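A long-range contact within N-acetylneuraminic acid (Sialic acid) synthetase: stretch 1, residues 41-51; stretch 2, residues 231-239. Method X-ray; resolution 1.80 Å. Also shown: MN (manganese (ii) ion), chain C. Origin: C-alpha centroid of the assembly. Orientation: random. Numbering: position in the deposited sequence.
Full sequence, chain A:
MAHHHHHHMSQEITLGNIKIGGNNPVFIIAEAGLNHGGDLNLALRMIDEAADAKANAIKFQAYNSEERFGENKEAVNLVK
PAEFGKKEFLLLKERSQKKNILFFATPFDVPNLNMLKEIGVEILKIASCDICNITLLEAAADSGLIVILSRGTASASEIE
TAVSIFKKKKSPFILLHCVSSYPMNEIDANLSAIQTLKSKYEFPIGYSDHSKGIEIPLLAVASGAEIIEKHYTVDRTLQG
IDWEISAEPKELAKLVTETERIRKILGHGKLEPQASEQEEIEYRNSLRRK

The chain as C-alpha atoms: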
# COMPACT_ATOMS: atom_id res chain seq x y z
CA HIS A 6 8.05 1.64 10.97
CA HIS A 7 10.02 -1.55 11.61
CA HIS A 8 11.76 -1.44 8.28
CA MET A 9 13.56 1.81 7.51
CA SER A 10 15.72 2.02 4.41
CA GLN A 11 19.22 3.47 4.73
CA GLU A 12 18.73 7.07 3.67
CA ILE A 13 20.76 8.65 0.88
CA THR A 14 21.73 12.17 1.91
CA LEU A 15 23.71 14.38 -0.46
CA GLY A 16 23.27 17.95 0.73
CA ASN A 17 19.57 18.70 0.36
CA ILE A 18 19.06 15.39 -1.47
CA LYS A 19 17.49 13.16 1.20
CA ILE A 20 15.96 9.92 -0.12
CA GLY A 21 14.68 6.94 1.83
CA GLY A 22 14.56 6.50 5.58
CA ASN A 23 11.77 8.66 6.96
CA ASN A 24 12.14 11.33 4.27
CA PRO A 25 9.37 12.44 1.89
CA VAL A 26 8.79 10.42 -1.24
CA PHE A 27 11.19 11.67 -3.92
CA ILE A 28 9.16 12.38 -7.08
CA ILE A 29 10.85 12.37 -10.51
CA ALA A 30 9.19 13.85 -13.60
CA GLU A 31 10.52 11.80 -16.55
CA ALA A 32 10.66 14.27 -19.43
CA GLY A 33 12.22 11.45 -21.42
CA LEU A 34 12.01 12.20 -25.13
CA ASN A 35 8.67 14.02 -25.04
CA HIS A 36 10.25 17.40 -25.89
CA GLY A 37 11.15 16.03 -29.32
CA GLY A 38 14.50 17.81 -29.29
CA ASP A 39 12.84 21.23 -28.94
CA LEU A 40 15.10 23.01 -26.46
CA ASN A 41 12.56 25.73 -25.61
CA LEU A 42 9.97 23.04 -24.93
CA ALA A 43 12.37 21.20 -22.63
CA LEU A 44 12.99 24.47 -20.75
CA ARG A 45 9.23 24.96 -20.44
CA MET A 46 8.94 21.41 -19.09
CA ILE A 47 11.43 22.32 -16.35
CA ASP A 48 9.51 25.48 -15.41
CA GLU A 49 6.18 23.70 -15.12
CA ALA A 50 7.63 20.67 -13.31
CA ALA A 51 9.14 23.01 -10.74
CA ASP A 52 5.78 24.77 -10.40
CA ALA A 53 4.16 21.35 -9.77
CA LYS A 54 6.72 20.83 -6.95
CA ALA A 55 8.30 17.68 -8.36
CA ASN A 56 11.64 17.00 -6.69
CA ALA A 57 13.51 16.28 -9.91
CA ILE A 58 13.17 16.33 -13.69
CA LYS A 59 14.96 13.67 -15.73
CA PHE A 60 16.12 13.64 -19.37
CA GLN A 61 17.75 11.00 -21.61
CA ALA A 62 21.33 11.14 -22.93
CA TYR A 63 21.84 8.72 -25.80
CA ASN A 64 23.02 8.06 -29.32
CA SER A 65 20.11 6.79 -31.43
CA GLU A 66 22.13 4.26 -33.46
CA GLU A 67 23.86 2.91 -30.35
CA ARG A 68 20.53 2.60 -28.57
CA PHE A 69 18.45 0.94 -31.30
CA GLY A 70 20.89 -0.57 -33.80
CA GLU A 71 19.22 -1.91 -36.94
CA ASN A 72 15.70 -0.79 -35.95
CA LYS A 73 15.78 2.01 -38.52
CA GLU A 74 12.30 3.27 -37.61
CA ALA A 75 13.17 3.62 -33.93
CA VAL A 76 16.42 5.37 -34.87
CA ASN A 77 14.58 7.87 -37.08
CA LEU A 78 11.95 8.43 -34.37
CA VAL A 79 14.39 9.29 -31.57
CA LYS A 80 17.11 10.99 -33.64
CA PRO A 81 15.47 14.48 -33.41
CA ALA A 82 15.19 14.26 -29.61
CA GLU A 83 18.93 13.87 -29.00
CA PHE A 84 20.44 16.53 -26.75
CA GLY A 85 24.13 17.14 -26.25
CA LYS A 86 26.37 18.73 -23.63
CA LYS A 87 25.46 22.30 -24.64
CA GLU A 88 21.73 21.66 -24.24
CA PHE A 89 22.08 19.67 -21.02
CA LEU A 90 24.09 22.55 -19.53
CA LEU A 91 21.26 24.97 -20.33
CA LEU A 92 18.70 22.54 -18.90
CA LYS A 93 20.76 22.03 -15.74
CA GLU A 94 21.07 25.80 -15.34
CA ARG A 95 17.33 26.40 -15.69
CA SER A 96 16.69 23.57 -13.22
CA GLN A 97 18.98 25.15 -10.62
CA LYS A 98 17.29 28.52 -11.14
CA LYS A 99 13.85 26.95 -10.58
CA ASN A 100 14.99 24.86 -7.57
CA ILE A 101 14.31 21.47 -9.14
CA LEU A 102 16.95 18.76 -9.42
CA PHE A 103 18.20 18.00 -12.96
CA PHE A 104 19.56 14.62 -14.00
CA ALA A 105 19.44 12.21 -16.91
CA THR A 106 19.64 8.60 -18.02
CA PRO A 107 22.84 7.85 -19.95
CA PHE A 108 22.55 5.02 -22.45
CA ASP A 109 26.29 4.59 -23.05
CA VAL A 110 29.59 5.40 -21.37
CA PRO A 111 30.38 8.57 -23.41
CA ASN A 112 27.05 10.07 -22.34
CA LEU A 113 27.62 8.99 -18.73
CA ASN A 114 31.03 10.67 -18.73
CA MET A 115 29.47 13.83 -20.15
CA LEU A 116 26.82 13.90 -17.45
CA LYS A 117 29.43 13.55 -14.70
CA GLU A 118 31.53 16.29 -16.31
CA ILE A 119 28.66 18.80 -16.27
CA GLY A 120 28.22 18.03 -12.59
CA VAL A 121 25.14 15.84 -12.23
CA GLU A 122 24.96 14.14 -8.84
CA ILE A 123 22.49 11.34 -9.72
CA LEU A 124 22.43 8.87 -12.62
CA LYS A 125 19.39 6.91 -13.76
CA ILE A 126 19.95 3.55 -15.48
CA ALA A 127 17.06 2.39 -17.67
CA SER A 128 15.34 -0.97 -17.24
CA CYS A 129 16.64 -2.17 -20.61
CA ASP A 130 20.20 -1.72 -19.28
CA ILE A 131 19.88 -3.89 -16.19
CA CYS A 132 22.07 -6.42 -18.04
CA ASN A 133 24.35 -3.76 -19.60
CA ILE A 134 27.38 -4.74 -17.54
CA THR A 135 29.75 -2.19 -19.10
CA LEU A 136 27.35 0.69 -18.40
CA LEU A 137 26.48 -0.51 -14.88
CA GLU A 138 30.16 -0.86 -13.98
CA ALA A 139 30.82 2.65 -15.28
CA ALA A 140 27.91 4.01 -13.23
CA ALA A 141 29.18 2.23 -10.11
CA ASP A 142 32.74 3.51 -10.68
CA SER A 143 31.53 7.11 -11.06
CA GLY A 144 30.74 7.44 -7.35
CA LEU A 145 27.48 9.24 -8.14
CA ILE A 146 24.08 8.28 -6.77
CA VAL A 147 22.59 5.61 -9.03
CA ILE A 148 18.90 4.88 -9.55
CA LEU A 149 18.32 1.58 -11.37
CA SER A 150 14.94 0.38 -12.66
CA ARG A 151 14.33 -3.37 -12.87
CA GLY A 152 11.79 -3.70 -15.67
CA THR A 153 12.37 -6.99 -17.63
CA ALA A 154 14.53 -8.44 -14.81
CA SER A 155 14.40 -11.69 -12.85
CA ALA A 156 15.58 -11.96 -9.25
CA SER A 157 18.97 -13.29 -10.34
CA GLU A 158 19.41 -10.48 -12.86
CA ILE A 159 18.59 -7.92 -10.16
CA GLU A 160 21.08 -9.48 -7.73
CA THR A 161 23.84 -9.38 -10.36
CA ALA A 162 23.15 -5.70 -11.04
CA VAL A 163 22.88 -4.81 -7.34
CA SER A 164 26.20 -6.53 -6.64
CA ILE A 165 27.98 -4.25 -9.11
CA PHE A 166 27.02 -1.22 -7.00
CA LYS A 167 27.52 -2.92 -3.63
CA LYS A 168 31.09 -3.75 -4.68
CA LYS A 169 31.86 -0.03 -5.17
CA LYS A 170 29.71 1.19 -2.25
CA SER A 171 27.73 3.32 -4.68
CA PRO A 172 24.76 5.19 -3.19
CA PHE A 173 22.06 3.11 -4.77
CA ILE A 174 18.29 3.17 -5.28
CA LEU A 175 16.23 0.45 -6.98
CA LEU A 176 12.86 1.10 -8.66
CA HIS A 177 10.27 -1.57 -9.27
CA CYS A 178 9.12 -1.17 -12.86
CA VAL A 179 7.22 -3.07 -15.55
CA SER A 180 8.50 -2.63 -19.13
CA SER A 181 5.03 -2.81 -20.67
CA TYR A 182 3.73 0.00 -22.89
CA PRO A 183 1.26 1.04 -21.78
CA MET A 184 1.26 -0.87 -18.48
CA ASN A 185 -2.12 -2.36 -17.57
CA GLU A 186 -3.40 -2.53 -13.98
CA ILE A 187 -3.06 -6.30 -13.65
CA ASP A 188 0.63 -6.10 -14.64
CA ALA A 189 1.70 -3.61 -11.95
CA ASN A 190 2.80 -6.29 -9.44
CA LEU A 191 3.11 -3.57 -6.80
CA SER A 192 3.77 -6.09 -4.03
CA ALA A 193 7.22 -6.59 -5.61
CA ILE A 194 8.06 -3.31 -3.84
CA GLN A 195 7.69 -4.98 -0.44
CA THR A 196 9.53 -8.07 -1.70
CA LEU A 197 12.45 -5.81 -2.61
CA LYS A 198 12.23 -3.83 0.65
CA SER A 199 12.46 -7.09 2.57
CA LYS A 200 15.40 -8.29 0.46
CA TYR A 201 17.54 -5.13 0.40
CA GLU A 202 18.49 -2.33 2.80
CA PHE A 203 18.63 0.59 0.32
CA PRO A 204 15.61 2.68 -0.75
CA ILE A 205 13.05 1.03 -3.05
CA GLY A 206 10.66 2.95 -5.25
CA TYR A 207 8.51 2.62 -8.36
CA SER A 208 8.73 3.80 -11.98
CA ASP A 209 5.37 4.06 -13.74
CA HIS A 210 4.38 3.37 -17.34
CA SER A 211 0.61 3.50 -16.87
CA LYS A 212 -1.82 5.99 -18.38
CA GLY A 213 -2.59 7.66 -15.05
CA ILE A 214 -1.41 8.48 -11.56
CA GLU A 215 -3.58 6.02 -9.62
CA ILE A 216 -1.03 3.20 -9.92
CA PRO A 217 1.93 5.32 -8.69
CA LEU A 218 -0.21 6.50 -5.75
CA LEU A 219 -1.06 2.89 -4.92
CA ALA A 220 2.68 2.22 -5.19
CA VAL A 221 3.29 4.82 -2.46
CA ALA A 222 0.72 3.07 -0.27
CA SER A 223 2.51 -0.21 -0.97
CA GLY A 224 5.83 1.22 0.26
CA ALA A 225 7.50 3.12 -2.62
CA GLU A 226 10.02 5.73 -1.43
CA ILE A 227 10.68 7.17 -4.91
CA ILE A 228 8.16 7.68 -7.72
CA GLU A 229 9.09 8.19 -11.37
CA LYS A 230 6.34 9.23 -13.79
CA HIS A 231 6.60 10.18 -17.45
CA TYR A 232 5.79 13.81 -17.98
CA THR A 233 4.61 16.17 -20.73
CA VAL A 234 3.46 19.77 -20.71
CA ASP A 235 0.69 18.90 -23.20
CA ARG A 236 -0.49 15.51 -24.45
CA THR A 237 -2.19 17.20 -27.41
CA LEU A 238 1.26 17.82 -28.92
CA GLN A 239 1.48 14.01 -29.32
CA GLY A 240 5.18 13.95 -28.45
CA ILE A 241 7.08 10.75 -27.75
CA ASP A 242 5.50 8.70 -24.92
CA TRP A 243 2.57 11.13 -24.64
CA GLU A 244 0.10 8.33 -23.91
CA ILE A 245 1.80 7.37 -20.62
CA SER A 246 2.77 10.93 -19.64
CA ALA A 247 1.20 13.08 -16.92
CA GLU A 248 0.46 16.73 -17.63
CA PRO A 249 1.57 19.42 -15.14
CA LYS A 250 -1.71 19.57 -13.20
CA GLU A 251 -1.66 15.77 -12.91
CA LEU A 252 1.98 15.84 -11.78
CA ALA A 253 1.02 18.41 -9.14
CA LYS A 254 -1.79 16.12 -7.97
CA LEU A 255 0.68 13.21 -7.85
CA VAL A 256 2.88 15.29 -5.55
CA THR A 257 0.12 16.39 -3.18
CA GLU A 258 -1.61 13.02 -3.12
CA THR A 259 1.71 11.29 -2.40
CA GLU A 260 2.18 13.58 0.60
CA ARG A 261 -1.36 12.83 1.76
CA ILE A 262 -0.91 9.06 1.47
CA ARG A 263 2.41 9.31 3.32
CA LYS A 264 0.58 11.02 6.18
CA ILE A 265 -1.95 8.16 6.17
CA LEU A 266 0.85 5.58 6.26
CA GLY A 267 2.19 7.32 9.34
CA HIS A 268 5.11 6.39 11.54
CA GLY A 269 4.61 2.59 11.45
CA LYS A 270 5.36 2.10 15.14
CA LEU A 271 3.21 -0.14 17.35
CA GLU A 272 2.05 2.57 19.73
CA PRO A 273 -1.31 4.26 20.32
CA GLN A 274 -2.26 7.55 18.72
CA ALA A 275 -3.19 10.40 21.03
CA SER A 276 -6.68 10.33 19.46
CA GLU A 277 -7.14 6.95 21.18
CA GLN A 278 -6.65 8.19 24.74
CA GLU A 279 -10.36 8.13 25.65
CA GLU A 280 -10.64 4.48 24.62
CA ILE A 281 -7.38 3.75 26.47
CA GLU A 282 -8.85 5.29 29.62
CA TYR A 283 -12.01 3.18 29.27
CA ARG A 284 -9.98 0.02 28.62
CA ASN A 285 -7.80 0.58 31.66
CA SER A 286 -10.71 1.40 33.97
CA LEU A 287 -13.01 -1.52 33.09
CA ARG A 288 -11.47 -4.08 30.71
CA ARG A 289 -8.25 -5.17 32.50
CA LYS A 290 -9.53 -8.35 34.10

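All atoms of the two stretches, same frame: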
# COMPACT_ATOMS: atom_id res chain seq x y z
N ASN A 41 13.48 24.84 -26.32
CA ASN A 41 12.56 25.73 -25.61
C ASN A 41 11.44 24.96 -24.94
O ASN A 41 10.97 25.35 -23.87
CB ASN A 41 11.99 26.78 -26.55
CG ASN A 41 13.02 27.80 -26.95
OD1 ASN A 41 14.04 27.94 -26.28
ND2 ASN A 41 12.78 28.50 -28.06
N LEU A 42 11.00 23.86 -25.56
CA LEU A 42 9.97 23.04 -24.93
C LEU A 42 10.52 22.34 -23.70
O LEU A 42 9.84 22.25 -22.67
CB LEU A 42 9.41 22.04 -25.94
CG LEU A 42 8.28 21.14 -25.45
CD1 LEU A 42 7.16 21.96 -24.81
CD2 LEU A 42 7.73 20.30 -26.61
N ALA A 43 11.75 21.83 -23.79
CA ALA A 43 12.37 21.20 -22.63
C ALA A 43 12.52 22.20 -21.48
O ALA A 43 12.31 21.84 -20.32
CB ALA A 43 13.73 20.61 -23.01
N LEU A 44 12.89 23.45 -21.79
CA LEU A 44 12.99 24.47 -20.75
C LEU A 44 11.63 24.74 -20.12
O LEU A 44 11.51 24.89 -18.90
CB LEU A 44 13.59 25.75 -21.33
CG LEU A 44 15.06 25.67 -21.72
CD1 LEU A 44 15.48 26.88 -22.56
CD2 LEU A 44 15.93 25.56 -20.49
N ARG A 45 10.58 24.80 -20.95
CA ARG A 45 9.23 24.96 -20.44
C ARG A 45 8.83 23.79 -19.55
O ARG A 45 8.14 23.97 -18.54
CB ARG A 45 8.24 25.10 -21.60
CG ARG A 45 6.79 25.11 -21.17
CD ARG A 45 5.86 25.22 -22.37
NE ARG A 45 4.46 25.07 -21.97
CZ ARG A 45 3.48 24.78 -22.81
NH1 ARG A 45 3.73 24.61 -24.10
NH2 ARG A 45 2.24 24.66 -22.35
N MET A 46 9.26 22.58 -19.91
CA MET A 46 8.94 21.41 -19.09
C MET A 46 9.56 21.55 -17.70
O MET A 46 8.93 21.21 -16.69
CB MET A 46 9.42 20.14 -19.78
CG MET A 46 8.67 19.84 -21.08
SD MET A 46 9.31 18.37 -21.93
CE MET A 46 8.58 17.05 -20.93
N ILE A 47 10.78 22.09 -17.64
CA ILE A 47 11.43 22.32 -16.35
C ILE A 47 10.62 23.32 -15.52
O ILE A 47 10.34 23.09 -14.34
CB ILE A 47 12.87 22.82 -16.54
CG1 ILE A 47 13.75 21.76 -17.20
CG2 ILE A 47 13.45 23.25 -15.20
CD1 ILE A 47 15.12 22.33 -17.62
N ASP A 48 10.28 24.46 -16.13
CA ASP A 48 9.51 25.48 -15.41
C ASP A 48 8.24 24.90 -14.80
O ASP A 48 7.94 25.12 -13.62
CB ASP A 48 9.12 26.63 -16.36
CG ASP A 48 10.32 27.39 -16.91
OD1 ASP A 48 11.45 27.21 -16.41
OD2 ASP A 48 10.10 28.17 -17.86
N GLU A 49 7.47 24.15 -15.60
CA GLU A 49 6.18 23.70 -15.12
C GLU A 49 6.30 22.52 -14.16
O GLU A 49 5.43 22.33 -13.30
CB GLU A 49 5.27 23.39 -16.31
CG GLU A 49 5.08 24.64 -17.17
CD GLU A 49 3.90 24.57 -18.13
OE1 GLU A 49 2.97 23.78 -17.89
OE2 GLU A 49 3.91 25.32 -19.12
N ALA A 50 7.37 21.72 -14.29
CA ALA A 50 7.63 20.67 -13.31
C ALA A 50 8.03 21.26 -11.97
O ALA A 50 7.67 20.73 -10.91
CB ALA A 50 8.73 19.73 -13.81
N ALA A 51 8.79 22.35 -11.99
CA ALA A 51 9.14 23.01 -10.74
C ALA A 51 7.90 23.63 -10.10
O ALA A 51 7.71 23.55 -8.88
CB ALA A 51 10.22 24.06 -10.98
N HIS A 231 6.36 9.44 -16.22
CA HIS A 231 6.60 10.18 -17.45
C HIS A 231 5.76 11.45 -17.47
O HIS A 231 4.67 11.51 -16.90
CB HIS A 231 6.29 9.33 -18.68
CG HIS A 231 7.33 8.29 -18.97
ND1 HIS A 231 8.13 8.34 -20.09
CD2 HIS A 231 7.71 7.19 -18.28
CE1 HIS A 231 8.96 7.31 -20.08
NE2 HIS A 231 8.72 6.59 -18.99
N TYR A 232 6.27 12.45 -18.17
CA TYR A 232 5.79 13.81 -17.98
C TYR A 232 5.81 14.56 -19.31
O TYR A 232 6.73 14.41 -20.12
CB TYR A 232 6.66 14.50 -16.91
CG TYR A 232 6.58 16.00 -16.88
CD1 TYR A 232 5.39 16.65 -16.60
CD2 TYR A 232 7.72 16.78 -17.10
CE1 TYR A 232 5.32 18.03 -16.57
CE2 TYR A 232 7.65 18.16 -17.06
CZ TYR A 232 6.45 18.78 -16.79
OH TYR A 232 6.38 20.15 -16.76
N THR A 233 4.75 15.34 -19.54
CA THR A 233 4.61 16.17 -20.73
C THR A 233 3.94 17.47 -20.30
O THR A 233 3.16 17.48 -19.34
CB THR A 233 3.76 15.48 -21.81
OG1 THR A 233 3.62 16.33 -22.95
CG2 THR A 233 2.37 15.12 -21.28
N VAL A 234 4.24 18.57 -21.00
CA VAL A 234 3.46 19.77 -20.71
C VAL A 234 2.12 19.77 -21.42
O VAL A 234 1.24 20.56 -21.04
CB VAL A 234 4.20 21.08 -21.05
CG1 VAL A 234 5.45 21.23 -20.18
CG2 VAL A 234 4.51 21.16 -22.53
N ASP A 235 1.91 18.89 -22.40
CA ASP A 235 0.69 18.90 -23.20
C ASP A 235 0.59 17.63 -24.03
O ASP A 235 1.33 17.46 -25.00
CB ASP A 235 0.69 20.15 -24.09
CG ASP A 235 -0.62 20.36 -24.83
OD1 ASP A 235 -1.55 19.53 -24.72
OD2 ASP A 235 -0.71 21.39 -25.54
N ARG A 236 -0.33 16.72 -23.66
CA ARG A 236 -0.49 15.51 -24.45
C ARG A 236 -0.96 15.80 -25.87
O ARG A 236 -0.67 15.02 -26.78
CB ARG A 236 -1.48 14.55 -23.77
CG ARG A 236 -0.86 13.72 -22.64
CD ARG A 236 -1.77 12.57 -22.20
NE ARG A 236 -2.96 13.07 -21.53
CZ ARG A 236 -3.02 13.37 -20.24
NH1 ARG A 236 -1.96 13.23 -19.46
NH2 ARG A 236 -4.16 13.82 -19.72
N THR A 237 -1.67 16.92 -26.08
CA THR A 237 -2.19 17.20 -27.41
C THR A 237 -1.08 17.43 -28.43
O THR A 237 -1.35 17.34 -29.64
CB THR A 237 -3.12 18.42 -27.40
OG1 THR A 237 -2.36 19.61 -27.21
CG2 THR A 237 -4.16 18.29 -26.30
N LEU A 238 0.14 17.73 -27.99
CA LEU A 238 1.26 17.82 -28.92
C LEU A 238 1.64 16.46 -29.49
O LEU A 238 2.34 16.41 -30.50
CB LEU A 238 2.47 18.45 -28.23
CG LEU A 238 2.27 19.86 -27.65
CD1 LEU A 238 3.48 20.31 -26.83
CD2 LEU A 238 1.98 20.83 -28.77
N GLN A 239 1.21 15.37 -28.85
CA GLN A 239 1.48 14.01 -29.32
C GLN A 239 2.98 13.73 -29.44
O GLN A 239 3.42 13.06 -30.38
CB GLN A 239 0.77 13.74 -30.65
CG GLN A 239 -0.72 13.98 -30.58
CD GLN A 239 -1.46 12.89 -29.83
OE1 GLN A 239 -1.67 11.80 -30.36
NE2 GLN A 239 -1.86 13.18 -28.60
MN MN C . 10.19 5.00 -18.55
O HOH W 1 1.34 23.23 -19.75
O HOH W 2 10.38 5.89 -16.82

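Val 234 is the apolar centre of this contact, a loop residue set against one side of residues 41-51 of a longer helix; the touching residues of the two stretches are at least 182 positions apart in sequence. The backbones come nearest here, with the CA atoms of Met 46 and Val 234 5.9 Å apart. The CA-to-CB bond of Val 234 points toward the helix, and its two methyls take different neighbours: CG1 lies 3.6 Å from Met 46 CG, and CG2 lies 3.6 Å from Leu 42 CD1. Leu 42 and Met 46 are four residues apart, so one helical turn brings both to the same valine. Leu 42 leaves the helix sideways, but its t, p rotamer carries its end nearer the loop; its CD2 also reaches Leu 238 CD1 at 4.3 Å, a looser contact at the exposed margin. Met 46, with chi1 m and chi2 t, sends its chain past the loop backbone, its CE 4.1 Å from Thr 233 CA.

Tyr 232 extends the packing along the helix. Its CE2 is 3.8 Å from Met 46 CB and equally 3.8 Å from Ala 50 CB. The phenol then turns polar: Tyr 232 OH donates a hydrogen bond to Met 46 O at 2.8 Å, with the carbonyl at the ring edge, near its plane. That same oxygen accepts the helical hydrogen bond from Ala 50 N at 2.9 Å, so the tyrosine adds a second donor without displacing the first. This is the only direct hydrogen bond between the stretches. In total the two bury 409 Å², both sides summed.

At the polar edge, Arg 45 and Glu 49, again one turn apart, form a salt bridge within the helix, Arg 45 NE to Glu 49 OE2 at 2.9 Å. The extended arginine lays one face of its guanidinium over Val 234, with Arg 45 CZ 3.8 Å from Val 234 CG2, so a charged group also covers the apolar centre. Water 1 ties this pair to the loop: it donates to Glu 49 OE1 at 2.5 Å and to Val 234 O at 3.0 Å, and accepts a weak bond from Arg 45 NH2 at 3.1 Å. Beyond Val 234 the loop braces itself, Asp 235 OD1 accepting from Thr 237 N at 2.9 Å and from Thr 237 OG1 at 2.6 Å as the chain enters its short 3-10 segment.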